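Local coordinates for protein malic enzyme (Entamoeba histolytica, PDB 3NV9) that probably catalyses the oxidative decarboxylation of malate to pyruvate with NADP as the hydride acceptor, at residues 380-385 against 423-428; 384-389 against 415-420. All blocks are in the same frame, centred on the assembly; numbering follows the deposited sequence.

How the contacts relate
Contacts 1 and 2 are successive turns of one interface, between the antiparallel helices 380-396 and 413-428 of the NAD-binding domain. Their centres lie about 9 Å apart, and A385 belongs to both, its CB meeting Q424 in contact 1 and D420 in contact 2. The axes of the short helix segments approach to 8.8 Å at 154° in contact 1 and to 8.5 Å at 142° in contact 2. The former joins the helices by a direct side-chain hydrogen bond, the latter through a water and alanine packing. A sulfate, probably from the crystallisation liquor, sits at the start of helix 380-396 in contact 1; the sodium ion, bound by T348, R350 and P354, uses none of these segments.

Contact 1 (380-385 against 423-428). With SO4 (sulfate ion), chain C.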
loop_
_atom_site.group_PDB
_atom_site.type_symbol
_atom_site.label_atom_id
_atom_site.label_comp_id
_atom_site.label_asym_id
_atom_site.label_seq_id
_atom_site.Cartn_x
_atom_site.Cartn_y
_atom_site.Cartn_z
ATOM N N ASP A 380 -10.538 11.102 -22.427
ATOM C CA ASP A 380 -9.945 10.599 -23.661
ATOM C C ASP A 380 -8.955 11.646 -24.216
ATOM O O ASP A 380 -7.898 11.313 -24.712
ATOM C CB ASP A 380 -11.006 10.260 -24.713
ATOM C CG ASP A 380 -11.780 8.968 -24.409
ATOM O OD1 ASP A 380 -11.478 8.291 -23.387
ATOM O OD2 ASP A 380 -12.709 8.615 -25.219
ATOM N N ASN A 381 -9.291 12.911 -24.099
ATOM C CA ASN A 381 -8.388 13.955 -24.558
ATOM C C ASN A 381 -7.025 13.881 -23.867
ATOM O O ASN A 381 -5.985 14.012 -24.501
ATOM C CB ASN A 381 -9.045 15.309 -24.382
ATOM C CG ASN A 381 -10.185 15.525 -25.378
ATOM O OD1 ASN A 381 -10.343 14.761 -26.327
ATOM N ND2 ASN A 381 -10.976 16.581 -25.170
ATOM N N MET A 382 -7.072 13.638 -22.564
ATOM C CA MET A 382 -5.890 13.571 -21.747
ATOM C C MET A 382 -5.050 12.381 -22.203
ATOM O O MET A 382 -3.839 12.526 -22.400
ATOM C CB MET A 382 -6.288 13.424 -20.293
ATOM C CG MET A 382 -6.659 14.739 -19.661
ATOM S SD MET A 382 -7.532 14.420 -18.122
ATOM C CE MET A 382 -6.154 13.882 -17.039
ATOM N N ALA A 383 -5.701 11.221 -22.412
ATOM C CA ALA A 383 -5.011 10.059 -22.969
ATOM C C ALA A 383 -4.331 10.369 -24.281
ATOM O O ALA A 383 -3.253 9.864 -24.547
ATOM C CB ALA A 383 -5.952 8.906 -23.166
ATOM N N ILE A 384 -4.999 11.162 -25.113
ATOM C CA ILE A 384 -4.479 11.497 -26.459
ATOM C C ILE A 384 -3.298 12.482 -26.351
ATOM O O ILE A 384 -2.328 12.379 -27.053
ATOM C CB ILE A 384 -5.602 12.019 -27.388
ATOM C CG1 ILE A 384 -6.519 10.844 -27.826
ATOM C CG2 ILE A 384 -5.009 12.757 -28.608
ATOM C CD1 ILE A 384 -7.866 11.233 -28.457
ATOM N N ALA A 385 -3.368 13.409 -25.422
ATOM C CA ALA A 385 -2.252 14.326 -25.226
ATOM C C ALA A 385 -0.972 13.498 -24.880
ATOM O O ALA A 385 0.106 13.766 -25.398
ATOM C CB ALA A 385 -2.619 15.311 -24.083
ATOM N N MET A 423 -2.216 19.950 -18.874
ATOM C CA MET A 423 -2.683 21.149 -19.525
ATOM C C MET A 423 -4.023 20.803 -20.160
ATOM O O MET A 423 -4.994 21.566 -20.058
ATOM C CB MET A 423 -1.675 21.600 -20.603
ATOM C CG MET A 423 -0.387 22.203 -20.054
ATOM S SD MET A 423 -0.602 23.584 -18.900
ATOM C CE MET A 423 -0.576 22.860 -17.250
ATOM N N GLN A 424 -4.020 19.652 -20.833
ATOM C CA GLN A 424 -5.216 19.035 -21.382
ATOM C C GLN A 424 -6.288 18.858 -20.307
ATOM O O GLN A 424 -7.441 19.176 -20.561
ATOM C CB GLN A 424 -4.905 17.726 -22.111
ATOM C CG GLN A 424 -6.026 17.270 -23.012
ATOM C CD GLN A 424 -6.265 18.213 -24.221
ATOM O OE1 GLN A 424 -5.435 18.346 -25.127
ATOM N NE2 GLN A 424 -7.419 18.837 -24.230
ATOM N N ALA A 425 -5.916 18.429 -19.092
ATOM C CA ALA A 425 -6.961 18.272 -18.027
ATOM C C ALA A 425 -7.607 19.634 -17.734
ATOM O O ALA A 425 -8.827 19.759 -17.725
ATOM C CB ALA A 425 -6.398 17.620 -16.755
ATOM N N ILE A 426 -6.774 20.657 -17.510
ATOM C CA ILE A 426 -7.266 22.054 -17.430
ATOM C C ILE A 426 -8.142 22.443 -18.635
ATOM O O ILE A 426 -9.248 22.948 -18.451
ATOM C CB ILE A 426 -6.101 23.077 -17.275
ATOM C CG1 ILE A 426 -5.305 22.748 -16.001
ATOM C CG2 ILE A 426 -6.658 24.543 -17.297
ATOM C CD1 ILE A 426 -4.055 23.529 -15.858
ATOM N N LYS A 427 -7.669 22.199 -19.856
ATOM C CA LYS A 427 -8.489 22.514 -21.008
ATOM C C LYS A 427 -9.840 21.731 -21.060
ATOM O O LYS A 427 -10.864 22.261 -21.518
ATOM C CB LYS A 427 -7.700 22.325 -22.285
ATOM C CG LYS A 427 -8.539 22.484 -23.548
ATOM C CD LYS A 427 -7.728 22.189 -24.834
ATOM C CE LYS A 427 -8.685 21.939 -25.999
ATOM N NZ LYS A 427 -8.068 22.419 -27.273
ATOM N N ASP A 428 -9.833 20.470 -20.632
ATOM C CA ASP A 428 -11.042 19.674 -20.592
ATOM C C ASP A 428 -12.010 20.108 -19.447
ATOM O O ASP A 428 -13.199 19.750 -19.460
ATOM C CB ASP A 428 -10.672 18.199 -20.474
ATOM C CG ASP A 428 -10.018 17.640 -21.742
ATOM O OD1 ASP A 428 -10.216 18.178 -22.882
ATOM O OD2 ASP A 428 -9.301 16.621 -21.604
HETATM S S SO4 C . -14.672 11.698 -21.353
HETATM O O1 SO4 C . -15.488 12.589 -22.141
HETATM O O2 SO4 C . -14.368 12.360 -20.086
HETATM O O3 SO4 C . -15.411 10.468 -21.096
HETATM O O4 SO4 C . -13.527 11.299 -22.133
HETATM O O HOH W 1 -5.770 15.732 -26.868
#
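N381 and D428 join two antiparallel helices of the NAD-binding domain by a polar contact, at the first turn of helix 380-396 and the last of helix 413-428; M382, A385, Q424 and A425 add apolar packing. The segment axes come within 8.8 Å at 154°, and the backbones are nearest at M382 and Q424. N381 ND2 donates to D428 OD1 over 2.9 Å, almost straight at 170°, with the oxygen lying in the amide plane but the nitrogen above the carboxylate plane. From the opposite face of that plane Q424 NE2 reaches the same oxygen at 3.2 Å, so OD1 is gripped by two amides. CG of Q424, anti to its backbone N (chi1 -164°), rests on N381 O, 3.6 Å away; a bend at chi2 then turns the chain, and a water links that carbonyl to Q424 OE1, the latter bond weak. On the apolar side M382 SD packs against A425 CB at 3.7 Å, and A385 CB touches Q424 CB at 3.9 Å. M382 and A425 both also reach V430. Beside the contact, D380 N donates at 3.0 Å to O4 of a sulfate, an ion probably from the crystallisation liquor, which R183 also binds. OD2 of D428 accepts from T379 OG1, which also bonds to M382 N. The chemistry thus implies that both oxygens of D428 are occupied, OD1 by two amide donors and OD2 by a hydroxyl, which together fix its carboxylate.

Contact 2 (384-389 against 415-420); sequences IAASRA and PKEAAD
A389 sets its methyl group against K416, E417 and D420 in an antiparallel helix pair of the Rossmann-type NAD-binding domain, joining the middle of helix 380-396 to the first half of helix 413-428. The axes of the two segments approach to 8.5 Å, and the backbones come closest at A386 and E417, whose CA atoms are 4.9 Å apart, consistent with the small alanine side chains of 384-389 at this point.

Apolar contact is made by methyl and methylene groups. A389 CB meets K416 CG and, 4.2 Å away, E417 CG, while the same E417 CG lies near A386 CB. In E417, chi1 of -69° sets CG beside the backbone N, close to both methyls; the chain then runs extended, and OE2 ends near A386 O without a hydrogen bond between them. E417 also touches L390, on the same helix as A389. A386 also touches S200 of helix 193-213 and I366 of helix 363-372.

Carbon-to-oxygen contacts form a second group and are short, though no direct hydrogen bond crosses between the segments. K416 CE comes to 3.1 Å from A389 O, and its side chain also touches F393. From the same helix as K416, D420 OD1 stands 3.2 Å from A389 CB.

Solvent supplies the polar link. One water donates both to A385 O, at 2.7 Å, and to D420 OD1, at 2.8 Å, so that the backbone carbonyl and the carboxylate, both acceptors, are reconciled. The carboxylate is held on its other oxygen as well: D420 OD2 accepts a hydrogen bond from the indole NE1 of W438, at the start of helix 438-461.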
loop_
_atom_site.group_PDB
_atom_site.type_symbol
_atom_site.label_atom_id
_atom_site.label_comp_id
_atom_site.label_asym_id
_atom_site.label_seq_id
_atom_site.Cartn_x
_atom_site.Cartn_y
_atom_site.Cartn_z
ATOM N N ILE A 384 -4.999 11.162 -25.113
ATOM C CA ILE A 384 -4.479 11.497 -26.459
ATOM C C ILE A 384 -3.298 12.482 -26.351
ATOM O O ILE A 384 -2.328 12.379 -27.053
ATOM C CB ILE A 384 -5.602 12.019 -27.388
ATOM C CG1 ILE A 384 -6.519 10.844 -27.826
ATOM C CG2 ILE A 384 -5.009 12.757 -28.608
ATOM C CD1 ILE A 384 -7.866 11.233 -28.457
ATOM N N ALA A 385 -3.368 13.409 -25.422
ATOM C CA ALA A 385 -2.252 14.326 -25.226
ATOM C C ALA A 385 -0.972 13.498 -24.880
ATOM O O ALA A 385 0.106 13.766 -25.398
ATOM C CB ALA A 385 -2.619 15.311 -24.083
ATOM N N ALA A 386 -1.113 12.484 -24.013
ATOM C CA ALA A 386 0.025 11.646 -23.665
ATOM C C ALA A 386 0.550 10.955 -24.888
ATOM O O ALA A 386 1.789 10.821 -25.022
ATOM C CB ALA A 386 -0.303 10.624 -22.555
ATOM N N SER A 387 -0.348 10.533 -25.798
ATOM C CA SER A 387 0.078 9.890 -27.044
ATOM C C SER A 387 0.917 10.815 -27.889
ATOM O O SER A 387 1.917 10.393 -28.453
ATOM C CB SER A 387 -1.087 9.458 -27.935
ATOM O OG SER A 387 -2.073 8.771 -27.258
ATOM N N ARG A 388 0.509 12.070 -28.016
ATOM C CA ARG A 388 1.268 12.983 -28.901
ATOM C C ARG A 388 2.598 13.252 -28.261
ATOM O O ARG A 388 3.597 13.225 -28.943
ATOM C CB ARG A 388 0.541 14.289 -29.189
ATOM C CG ARG A 388 -0.796 14.134 -29.942
ATOM C CD ARG A 388 -1.445 15.525 -30.244
ATOM N NE ARG A 388 -2.771 15.362 -30.855
ATOM C CZ ARG A 388 -3.025 14.738 -32.018
ATOM N NH1 ARG A 388 -2.043 14.216 -32.755
ATOM N NH2 ARG A 388 -4.284 14.643 -32.450
ATOM N N ALA A 389 2.605 13.466 -26.942
ATOM C CA ALA A 389 3.829 13.691 -26.178
ATOM C C ALA A 389 4.795 12.527 -26.351
ATOM O O ALA A 389 6.014 12.739 -26.520
ATOM C CB ALA A 389 3.506 13.882 -24.700
ATOM N N PRO A 415 7.947 13.266 -17.569
ATOM C CA PRO A 415 7.554 14.626 -17.176
ATOM C C PRO A 415 6.931 15.373 -18.324
ATOM O O PRO A 415 6.059 16.223 -18.116
ATOM C CB PRO A 415 8.884 15.292 -16.689
ATOM C CG PRO A 415 9.968 14.422 -17.311
ATOM C CD PRO A 415 9.390 13.020 -17.396
ATOM N N LYS A 416 7.319 15.042 -19.545
ATOM C CA LYS A 416 6.673 15.671 -20.677
ATOM C C LYS A 416 5.200 15.165 -20.808
ATOM O O LYS A 416 4.261 15.991 -20.968
ATOM C CB LYS A 416 7.505 15.428 -21.932
ATOM C CG LYS A 416 6.852 15.761 -23.220
ATOM C CD LYS A 416 7.749 15.247 -24.335
ATOM C CE LYS A 416 7.161 15.535 -25.747
ATOM N NZ LYS A 416 7.393 17.021 -26.054
ATOM N N GLU A 417 4.987 13.839 -20.749
ATOM C CA GLU A 417 3.593 13.316 -20.668
ATOM C C GLU A 417 2.836 14.019 -19.562
ATOM O O GLU A 417 1.731 14.440 -19.765
ATOM C CB GLU A 417 3.490 11.789 -20.466
ATOM C CG GLU A 417 3.935 11.007 -21.669
ATOM C CD GLU A 417 3.865 9.505 -21.495
ATOM O OE1 GLU A 417 3.748 9.028 -20.363
ATOM O OE2 GLU A 417 3.916 8.778 -22.514
ATOM N N ALA A 418 3.462 14.186 -18.408
ATOM C CA ALA A 418 2.742 14.668 -17.257
ATOM C C ALA A 418 2.258 16.093 -17.503
ATOM O O ALA A 418 1.119 16.433 -17.166
ATOM C CB ALA A 418 3.646 14.608 -16.013
ATOM N N ALA A 419 3.142 16.927 -18.078
ATOM C CA ALA A 419 2.811 18.336 -18.310
ATOM C C ALA A 419 1.791 18.469 -19.415
ATOM O O ALA A 419 0.844 19.234 -19.282
ATOM C CB ALA A 419 4.098 19.156 -18.605
ATOM N N ASP A 420 1.935 17.720 -20.509
ATOM C CA ASP A 420 0.894 17.797 -21.565
ATOM C C ASP A 420 -0.513 17.312 -21.089
ATOM O O ASP A 420 -1.552 17.971 -21.384
ATOM C CB ASP A 420 1.297 17.017 -22.815
ATOM C CG ASP A 420 2.465 17.649 -23.606
ATOM O OD1 ASP A 420 2.838 17.029 -24.632
ATOM O OD2 ASP A 420 2.992 18.730 -23.255
HETATM O O HOH W 2 0.635 16.336 -26.192
#